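Local atomic coordinates of thymidylate synthase ThyX (PDB entry 4P5A), a protein that probably catalyses the FAD-dependent reductive methylation of UMP or dUMP, with methylenetetrahydrofolate as the likely methyl donor, and works as a homotetramer. Residues V102-Y107 and L169-Y174; T194-A200 and F234-S238; I53-R58 and A230-F234. All coordinates share one frame; numbering follows the deposited sequence.

Contact 1 (V102-Y107 and L169-Y174)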
loop_
_atom_site.group_PDB
_atom_site.type_symbol
_atom_site.label_atom_id
_atom_site.label_comp_id
_atom_site.label_asym_id
_atom_site.label_seq_id
_atom_site.Cartn_x
_atom_site.Cartn_y
_atom_site.Cartn_z
ATOM N N VAL B 102 12.201 8.433 -28.336
ATOM C CA VAL B 102 12.802 7.260 -27.785
ATOM C C VAL B 102 14.069 6.995 -28.606
ATOM O O VAL B 102 14.057 7.158 -29.864
ATOM C CB VAL B 102 11.822 6.036 -27.973
ATOM C CG1 VAL B 102 12.497 4.665 -27.495
ATOM C CG2 VAL B 102 10.459 6.332 -27.202
ATOM N N GLY B 103 15.105 6.543 -27.911
ATOM C CA GLY B 103 16.384 6.121 -28.537
ATOM C C GLY B 103 16.269 4.793 -29.236
ATOM O O GLY B 103 15.350 3.970 -28.965
ATOM N N ALA B 104 17.250 4.504 -30.083
ATOM C CA ALA B 104 17.103 3.322 -30.903
ATOM C C ALA B 104 17.852 2.152 -30.288
ATOM O O ALA B 104 18.629 1.513 -30.944
ATOM C CB ALA B 104 17.611 3.591 -32.357
ATOM N N ALA B 105 17.582 1.843 -29.016
ATOM C CA ALA B 105 18.275 0.716 -28.374
ATOM C C ALA B 105 17.256 -0.299 -28.044
ATOM O O ALA B 105 16.185 0.046 -27.435
ATOM C CB ALA B 105 19.022 1.140 -27.160
ATOM N N PHE B 106 17.534 -1.553 -28.405
ATOM C CA PHE B 106 16.513 -2.641 -28.348
ATOM C C PHE B 106 17.201 -3.853 -27.778
ATOM O O PHE B 106 18.390 -4.136 -28.089
ATOM C CB PHE B 106 15.901 -2.995 -29.753
ATOM C CG PHE B 106 15.270 -1.861 -30.395
ATOM C CD1 PHE B 106 15.975 -1.084 -31.277
ATOM C CD2 PHE B 106 13.973 -1.465 -29.998
ATOM C CE1 PHE B 106 15.443 0.051 -31.828
ATOM C CE2 PHE B 106 13.380 -0.277 -30.564
ATOM C CZ PHE B 106 14.114 0.448 -31.501
ATOM N N TYR B 107 16.493 -4.612 -26.927
ATOM C CA TYR B 107 17.086 -5.763 -26.308
ATOM C C TYR B 107 16.974 -7.056 -27.179
ATOM O O TYR B 107 15.907 -7.379 -27.731
ATOM C CB TYR B 107 16.357 -6.061 -24.928
ATOM C CG TYR B 107 16.804 -7.337 -24.241
ATOM C CD1 TYR B 107 16.046 -8.530 -24.368
ATOM C CD2 TYR B 107 18.000 -7.378 -23.488
ATOM C CE1 TYR B 107 16.464 -9.706 -23.778
ATOM C CE2 TYR B 107 18.429 -8.569 -22.872
ATOM C CZ TYR B 107 17.683 -9.707 -23.028
ATOM O OH TYR B 107 18.060 -10.902 -22.425
ATOM N N LEU B 169 6.668 0.846 -31.600
ATOM C CA LEU B 169 7.951 0.339 -30.985
ATOM C C LEU B 169 7.677 -0.903 -30.148
ATOM O O LEU B 169 6.603 -1.001 -29.490
ATOM C CB LEU B 169 8.683 1.413 -30.120
ATOM C CG LEU B 169 9.046 2.695 -30.906
ATOM C CD1 LEU B 169 9.616 3.667 -29.994
ATOM C CD2 LEU B 169 10.100 2.370 -31.912
ATOM N N PRO B 170 8.621 -1.867 -30.155
ATOM C CA PRO B 170 8.408 -3.151 -29.582
ATOM C C PRO B 170 8.627 -3.105 -28.068
ATOM O O PRO B 170 9.257 -2.153 -27.517
ATOM C CB PRO B 170 9.533 -3.989 -30.202
ATOM C CG PRO B 170 10.633 -3.039 -30.481
ATOM C CD PRO B 170 9.882 -1.791 -30.903
ATOM N N VAL B 171 8.172 -4.142 -27.399
ATOM C CA VAL B 171 8.335 -4.225 -25.937
ATOM C C VAL B 171 9.773 -4.487 -25.530
ATOM O O VAL B 171 10.128 -4.448 -24.308
ATOM C CB VAL B 171 7.398 -5.271 -25.323
ATOM C CG1 VAL B 171 5.872 -4.905 -25.497
ATOM C CG2 VAL B 171 7.715 -6.653 -25.878
ATOM N N SER B 172 10.662 -4.718 -26.508
ATOM C CA SER B 172 12.073 -4.847 -26.261
ATOM C C SER B 172 12.837 -3.538 -26.205
ATOM O O SER B 172 14.040 -3.523 -25.953
ATOM C CB SER B 172 12.680 -5.717 -27.384
ATOM O OG SER B 172 12.486 -4.962 -28.615
ATOM N N THR B 173 12.145 -2.430 -26.502
ATOM C CA THR B 173 12.748 -1.114 -26.477
ATOM C C THR B 173 13.288 -0.824 -25.036
ATOM O O THR B 173 12.578 -1.086 -24.092
ATOM C CB THR B 173 11.642 -0.037 -26.760
ATOM O OG1 THR B 173 11.113 -0.303 -28.079
ATOM C CG2 THR B 173 12.299 1.356 -26.815
ATOM N N TYR B 174 14.500 -0.313 -24.910
ATOM C CA TYR B 174 15.055 -0.023 -23.564
ATOM C C TYR B 174 14.361 1.203 -22.963
ATOM O O TYR B 174 14.044 2.194 -23.709
ATOM C CB TYR B 174 16.545 0.261 -23.668
ATOM C CG TYR B 174 17.357 -0.996 -23.554
ATOM C CD1 TYR B 174 17.751 -1.495 -22.330
ATOM C CD2 TYR B 174 17.722 -1.712 -24.722
ATOM C CE1 TYR B 174 18.528 -2.689 -22.254
ATOM C CE2 TYR B 174 18.518 -2.838 -24.664
ATOM C CZ TYR B 174 18.937 -3.305 -23.420
ATOM O OH TYR B 174 19.739 -4.402 -23.295
HETATM O O HOH W 1 15.504 3.183 -25.747
#

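Contact 2 (T194-A200 and F234-S238)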
loop_
_atom_site.group_PDB
_atom_site.type_symbol
_atom_site.label_atom_id
_atom_site.label_comp_id
_atom_site.label_asym_id
_atom_site.label_seq_id
_atom_site.Cartn_x
_atom_site.Cartn_y
_atom_site.Cartn_z
ATOM N N THR B 194 13.853 -14.081 -8.208
ATOM C CA THR B 194 15.043 -14.920 -8.447
ATOM C C THR B 194 14.582 -16.388 -8.406
ATOM O O THR B 194 13.692 -16.784 -7.600
ATOM C CB THR B 194 16.151 -14.713 -7.452
ATOM O OG1 THR B 194 15.662 -14.965 -6.124
ATOM C CG2 THR B 194 16.713 -13.344 -7.561
ATOM N N HIS B 195 15.223 -17.204 -9.266
ATOM C CA HIS B 195 14.902 -18.666 -9.292
ATOM C C HIS B 195 16.021 -19.393 -8.525
ATOM O O HIS B 195 17.103 -19.572 -9.055
ATOM C CB HIS B 195 14.911 -19.139 -10.746
ATOM C CG HIS B 195 14.692 -20.617 -10.875
ATOM N ND1 HIS B 195 15.724 -21.505 -11.138
ATOM C CD2 HIS B 195 13.571 -21.371 -10.737
ATOM C CE1 HIS B 195 15.246 -22.746 -11.150
ATOM N NE2 HIS B 195 13.940 -22.692 -10.927
ATOM N N ARG B 196 15.727 -19.824 -7.313
ATOM C CA ARG B 196 16.703 -20.449 -6.460
ATOM C C ARG B 196 16.171 -21.791 -5.974
ATOM O O ARG B 196 15.331 -21.833 -5.060
ATOM C CB ARG B 196 17.020 -19.548 -5.282
ATOM C CG ARG B 196 17.690 -18.273 -5.751
ATOM C CD ARG B 196 19.094 -18.554 -6.346
ATOM N NE ARG B 196 19.665 -17.251 -6.653
ATOM C CZ ARG B 196 19.543 -16.597 -7.795
ATOM N NH1 ARG B 196 18.949 -17.106 -8.892
ATOM N NH2 ARG B 196 20.094 -15.439 -7.845
ATOM N N PRO B 197 16.670 -22.888 -6.587
ATOM C CA PRO B 197 16.021 -24.217 -6.366
ATOM C C PRO B 197 16.052 -24.737 -4.926
ATOM O O PRO B 197 15.223 -25.594 -4.593
ATOM C CB PRO B 197 16.801 -25.168 -7.309
ATOM C CG PRO B 197 17.153 -24.219 -8.512
ATOM C CD PRO B 197 17.605 -22.907 -7.748
ATOM N N ASP B 198 17.008 -24.220 -4.147
ATOM C CA ASP B 198 17.182 -24.320 -2.688
ATOM C C ASP B 198 16.173 -23.493 -1.776
ATOM O O ASP B 198 16.068 -23.748 -0.562
ATOM C CB ASP B 198 18.613 -23.779 -2.363
ATOM C CG ASP B 198 18.911 -22.286 -2.973
ATOM O OD1 ASP B 198 19.068 -21.254 -2.158
ATOM O OD2 ASP B 198 19.030 -22.152 -4.263
ATOM N N ALA B 199 15.458 -22.494 -2.357
ATOM C CA ALA B 199 14.644 -21.549 -1.558
ATOM C C ALA B 199 13.430 -22.233 -0.971
ATOM O O ALA B 199 12.987 -23.326 -1.493
ATOM C CB ALA B 199 14.207 -20.326 -2.441
ATOM N N ALA B 200 12.813 -21.659 0.046
ATOM C CA ALA B 200 11.616 -22.266 0.573
ATOM C C ALA B 200 10.523 -22.349 -0.508
ATOM O O ALA B 200 9.689 -23.323 -0.551
ATOM C CB ALA B 200 11.084 -21.470 1.726
ATOM N N PHE B 234 17.248 -18.318 6.007
ATOM C CA PHE B 234 15.880 -18.737 6.290
ATOM C C PHE B 234 14.975 -19.075 5.106
ATOM O O PHE B 234 13.738 -19.125 5.270
ATOM C CB PHE B 234 15.251 -17.784 7.261
ATOM C CG PHE B 234 15.880 -17.929 8.673
ATOM C CD1 PHE B 234 15.605 -19.109 9.462
ATOM C CD2 PHE B 234 16.835 -17.015 9.110
ATOM C CE1 PHE B 234 16.200 -19.301 10.728
ATOM C CE2 PHE B 234 17.395 -17.128 10.384
ATOM C CZ PHE B 234 17.128 -18.290 11.198
ATOM N N GLY B 235 15.590 -19.295 3.939
ATOM C CA GLY B 235 14.839 -19.815 2.791
ATOM C C GLY B 235 14.417 -18.749 1.800
ATOM O O GLY B 235 13.627 -19.048 0.936
ATOM N N ARG B 236 14.917 -17.511 1.973
ATOM C CA ARG B 236 14.695 -16.412 0.941
ATOM C C ARG B 236 13.245 -16.010 0.900
ATOM O O ARG B 236 12.696 -15.751 -0.216
ATOM C CB ARG B 236 15.223 -16.757 -0.456
ATOM C CG ARG B 236 16.774 -17.008 -0.443
ATOM C CD ARG B 236 17.337 -17.338 -1.855
ATOM N NE ARG B 236 17.126 -16.281 -2.854
ATOM C CZ ARG B 236 17.882 -15.181 -2.940
ATOM N NH1 ARG B 236 18.920 -14.928 -2.071
ATOM N NH2 ARG B 236 17.609 -14.341 -3.887
ATOM N N VAL B 237 12.664 -15.926 2.094
ATOM C CA VAL B 237 11.263 -15.503 2.309
ATOM C C VAL B 237 11.328 -14.151 3.021
ATOM O O VAL B 237 12.080 -14.030 4.001
ATOM C CB VAL B 237 10.505 -16.517 3.201
ATOM C CG1 VAL B 237 9.104 -16.005 3.370
ATOM C CG2 VAL B 237 10.500 -17.878 2.515
ATOM N N SER B 238 10.649 -13.114 2.538
ATOM C CA SER B 238 10.654 -11.834 3.270
ATOM C C SER B 238 9.977 -12.001 4.579
ATOM O O SER B 238 8.885 -12.634 4.637
ATOM C CB SER B 238 9.868 -10.776 2.410
ATOM O OG SER B 238 10.043 -9.488 2.984
HETATM O O HOH W 2 14.818 -16.913 -4.263
#

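Contact 3 (I53-R58 and A230-F234)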
loop_
_atom_site.group_PDB
_atom_site.type_symbol
_atom_site.label_atom_id
_atom_site.label_comp_id
_atom_site.label_asym_id
_atom_site.label_seq_id
_atom_site.Cartn_x
_atom_site.Cartn_y
_atom_site.Cartn_z
ATOM N N ILE B 53 18.667 -10.041 14.267
ATOM C CA ILE B 53 18.181 -10.051 12.875
ATOM C C ILE B 53 17.705 -11.443 12.555
ATOM O O ILE B 53 16.715 -11.576 11.875
ATOM C CB ILE B 53 19.254 -9.541 11.931
ATOM C CG1 ILE B 53 19.243 -7.963 12.092
ATOM C CG2 ILE B 53 19.066 -9.958 10.445
ATOM C CD1 ILE B 53 20.372 -7.211 11.388
ATOM N N ARG B 54 18.422 -12.464 13.006
ATOM C CA ARG B 54 17.953 -13.870 12.744
ATOM C C ARG B 54 16.645 -14.149 13.423
ATOM O O ARG B 54 15.765 -14.740 12.782
ATOM C CB ARG B 54 19.034 -14.871 13.095
ATOM C CG ARG B 54 20.274 -14.793 12.153
ATOM C CD ARG B 54 21.405 -15.752 12.687
ATOM N NE ARG B 54 20.977 -17.160 12.953
ATOM C CZ ARG B 54 20.883 -18.139 12.033
ATOM N NH1 ARG B 54 20.567 -19.412 12.429
ATOM N NH2 ARG B 54 21.148 -17.891 10.734
ATOM N N TYR B 55 16.450 -13.645 14.619
ATOM C CA TYR B 55 15.218 -13.775 15.341
ATOM C C TYR B 55 14.090 -13.071 14.577
ATOM O O TYR B 55 13.000 -13.648 14.340
ATOM C CB TYR B 55 15.333 -13.192 16.752
ATOM C CG TYR B 55 13.971 -13.030 17.411
ATOM C CD1 TYR B 55 13.264 -14.137 17.941
ATOM C CD2 TYR B 55 13.381 -11.778 17.480
ATOM C CE1 TYR B 55 11.951 -13.939 18.530
ATOM C CE2 TYR B 55 12.109 -11.568 18.041
ATOM C CZ TYR B 55 11.392 -12.641 18.558
ATOM O OH TYR B 55 10.128 -12.361 19.092
ATOM N N LEU B 56 14.343 -11.840 14.127
ATOM C CA LEU B 56 13.230 -11.201 13.396
ATOM C C LEU B 56 12.924 -11.927 12.127
ATOM O O LEU B 56 11.743 -11.947 11.718
ATOM C CB LEU B 56 13.606 -9.735 12.976
ATOM C CG LEU B 56 13.950 -8.842 14.179
ATOM C CD1 LEU B 56 14.703 -7.600 13.745
ATOM C CD2 LEU B 56 12.717 -8.469 15.022
ATOM N N MET B 57 13.935 -12.469 11.439
ATOM C CA MET B 57 13.744 -13.080 10.101
ATOM C C MET B 57 12.933 -14.293 10.312
ATOM O O MET B 57 12.001 -14.557 9.526
ATOM C CB MET B 57 15.121 -13.437 9.480
ATOM C CG MET B 57 15.277 -13.872 7.976
ATOM S SD MET B 57 14.637 -12.641 6.846
ATOM C CE MET B 57 15.964 -11.345 7.023
ATOM N N ARG B 58 13.220 -15.075 11.360
ATOM C CA ARG B 58 12.487 -16.346 11.469
ATOM C C ARG B 58 11.093 -16.218 12.079
ATOM O O ARG B 58 10.225 -17.060 11.810
ATOM C CB ARG B 58 13.354 -17.421 12.090
ATOM C CG ARG B 58 13.305 -17.421 13.548
ATOM C CD ARG B 58 14.266 -18.525 14.147
ATOM N NE ARG B 58 14.153 -18.400 15.597
ATOM C CZ ARG B 58 15.020 -17.771 16.400
ATOM N NH1 ARG B 58 14.742 -17.713 17.705
ATOM N NH2 ARG B 58 16.175 -17.245 15.928
ATOM N N ALA B 230 21.040 -13.552 6.706
ATOM C CA ALA B 230 19.842 -14.140 7.378
ATOM C C ALA B 230 18.716 -14.451 6.361
ATOM O O ALA B 230 18.035 -15.458 6.470
ATOM C CB ALA B 230 19.275 -13.133 8.475
ATOM N N PHE B 231 18.486 -13.546 5.392
ATOM C CA PHE B 231 17.439 -13.784 4.405
ATOM C C PHE B 231 17.698 -15.117 3.705
ATOM O O PHE B 231 16.785 -15.898 3.500
ATOM C CB PHE B 231 17.574 -12.694 3.373
ATOM C CG PHE B 231 16.579 -12.812 2.195
ATOM C CD1 PHE B 231 17.103 -12.860 0.869
ATOM C CD2 PHE B 231 15.163 -12.839 2.439
ATOM C CE1 PHE B 231 16.239 -12.939 -0.282
ATOM C CE2 PHE B 231 14.324 -12.961 1.295
ATOM C CZ PHE B 231 14.832 -13.000 -0.018
ATOM N N THR B 232 18.946 -15.351 3.300
ATOM C CA THR B 232 19.218 -16.623 2.597
ATOM C C THR B 232 19.182 -17.813 3.533
ATOM O O THR B 232 18.601 -18.859 3.164
ATOM C CB THR B 232 20.523 -16.518 1.800
ATOM O OG1 THR B 232 20.240 -15.727 0.635
ATOM C CG2 THR B 232 20.963 -17.888 1.206
ATOM N N ALA B 233 19.610 -17.623 4.746
ATOM C CA ALA B 233 19.619 -18.737 5.764
ATOM C C ALA B 233 18.225 -19.231 6.037
ATOM O O ALA B 233 18.034 -20.463 6.332
ATOM C CB ALA B 233 20.205 -18.266 7.046
ATOM N N PHE B 234 17.248 -18.318 6.007
ATOM C CA PHE B 234 15.880 -18.737 6.290
ATOM C C PHE B 234 14.975 -19.075 5.106
ATOM O O PHE B 234 13.738 -19.125 5.270
ATOM C CB PHE B 234 15.251 -17.784 7.261
ATOM C CG PHE B 234 15.880 -17.929 8.673
ATOM C CD1 PHE B 234 15.605 -19.109 9.462
ATOM C CD2 PHE B 234 16.835 -17.015 9.110
ATOM C CE1 PHE B 234 16.200 -19.301 10.728
ATOM C CE2 PHE B 234 17.395 -17.128 10.384
ATOM C CZ PHE B 234 17.128 -18.290 11.198
#

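Contact 1 (V102-Y107 and L169-Y174)
Tyr174 turns its CD2-CE2 edge to the backbone of 105-107. Its CB sits beside Ala105 O. Tyr174 CD2 then meets Ala105 CB at 4.0 Å, Tyr174 CE2 reaches Tyr107 N at 3.5 Å, and Tyr174 OH, hydrogen-bonded to Asp11 O, stops at the edge of the Tyr107 ring, 3.5 Å from Tyr107 CD2. Beside the ring the backbones form a single antiparallel bridge: Tyr174 N donates to Ala105 O at 3.1 Å and 173°, and Tyr107 N to Ser172 O at 2.9 Å, framing Phe106 and Thr173 as a non-hydrogen-bonded pair. With CG anti to its carbonyl carbon (chi1 -58°), Phe106 brings CE2 to 3.4 Å from Thr173 OG1, which donates to Pro170 O. Val102 CG1 presses tightly on Thr173 CG2, 3.4 Å away. Putting an alanine at Tyr174 would probably open a gap beside the Ala105-Tyr107 backbone and leave Asp11 O without this donor. The contact joins strand 105-107 to the turn leading into strand 174-181, against helix 131-157; Val102 lies about 4 Å (side chains) from Ala97, a predicted dUMP-site residue. In so buried and apolar a setting, the link depends on directional backbone bonds, and its polar groups need these partners.

Contact 2 (T194-A200 and F234-S238)
Two consecutive residues with positive phi, Gly235 (99°) and Arg236 (68°), meet Ala200 and Thr194 of the facing loop. Gly235 is the C-prime residue of the Schellman motif that ends helix 225-233. A CB here would sit tight against Ala200 CB and against the carbonyl O of Phe234, consistent with the glycine. Its own carbonyl makes the backbone link of the contact: Ala200 N donates to Gly235 O at 2.9 Å. The same Ala200 packs its CB against Val237 CG2 at 3.7 Å.

Arg236 makes the second link. A sharp bend at chi3 turns its head group toward Thr194, where Arg236 NH2 donates to Thr194 OG1 at 3.0 Å, nearly straight at 167° and in the guanidinium plane. A water bridges the same two side chains, accepting from Arg236 NE and donating to Thr194 OG1. The threonine hydroxyl thus has three partners (Arg236 NH2, the water and Leu190 O) and, with Glu217, holds the end of the arginine.

Alongside, in the one of its two modelled conformers described here, Arg196 lays its CG 3.6 Å from Arg236 NE. The two positive charges are probably balanced from helix 207-223, where Glu217 takes a salt bridge from Arg236 while Glu210 and Glu214 take Arg196.

The contact ties the linker between helices 183-193 and 207-223 to the tail that leaves helix 225-233. That tail is held to helix 183-193 by hydrogen bonds of Arg236 O with Ser191 OG and of Ser238 OG with Arg184 O, while Val237 also packs on Tyr201 of a neighbouring subunit.

Contact 3 (I53-R58 and A230-F234)
Phe234 is the large bump here, and the hollow it fills is lined by Arg54, Met57 and Arg58 of helix 48-58. Arg58 CB covers one face of the ring in a CH-pi contact, 3.9 Å from its centroid and 20° off the normal. Met57 CG approaches Phe234 CD2 to 3.7 Å, and the Arg54 guanidinium lays a face over Phe234 CZ, its plane tilted 40° from the ring. The smaller bump is Ala230, whose CB pushes in beside Ile53 CG2 at 3.7 Å and the Arg54 stem. Two helices of this ThyX fold pack here with their segments running in the same sense, the CA atoms of Arg54 and Ala230 just 5.7 Å apart; Phe234 is where helix 225-233 gives way to the Schellman turn at Gly235. In return Met57 fits between Ala230, Phe231 and Phe234, its CG 3.5 Å from Ala230 O. That CG stands anti to the backbone N (chi1 -169°), and bends at chi2 and chi3 fold the chain so that Met57 CE rests 3.7 Å from Phe231 N and also touches Ala230 CB. The sulfur meets the edge of the Phe231 ring. Met187 of helix 183-193 packs against both Met57 and Phe231.

Contacts 2 and 3 are neighbours with centres 12 Å apart and Phe234 in common: its ring serves contact 3, and the chain running on from it serves contact 2. They are joined directly by Arg236 N, 2.9 Å from Phe231 O, and by Val237 N packing on the Phe231 ring. Contact 1 lies across the centre of the chain, its centre about 32 Å from that of contact 2 and 40 Å from that of contact 3. Its Val102 side chain is about 7 Å from bound 5-bromo-UMP, whereas those of Val237 and Phe231 are about 9 and 11 Å from bound FAD and each about 7 Å from the side chain of the FAD-binding His188.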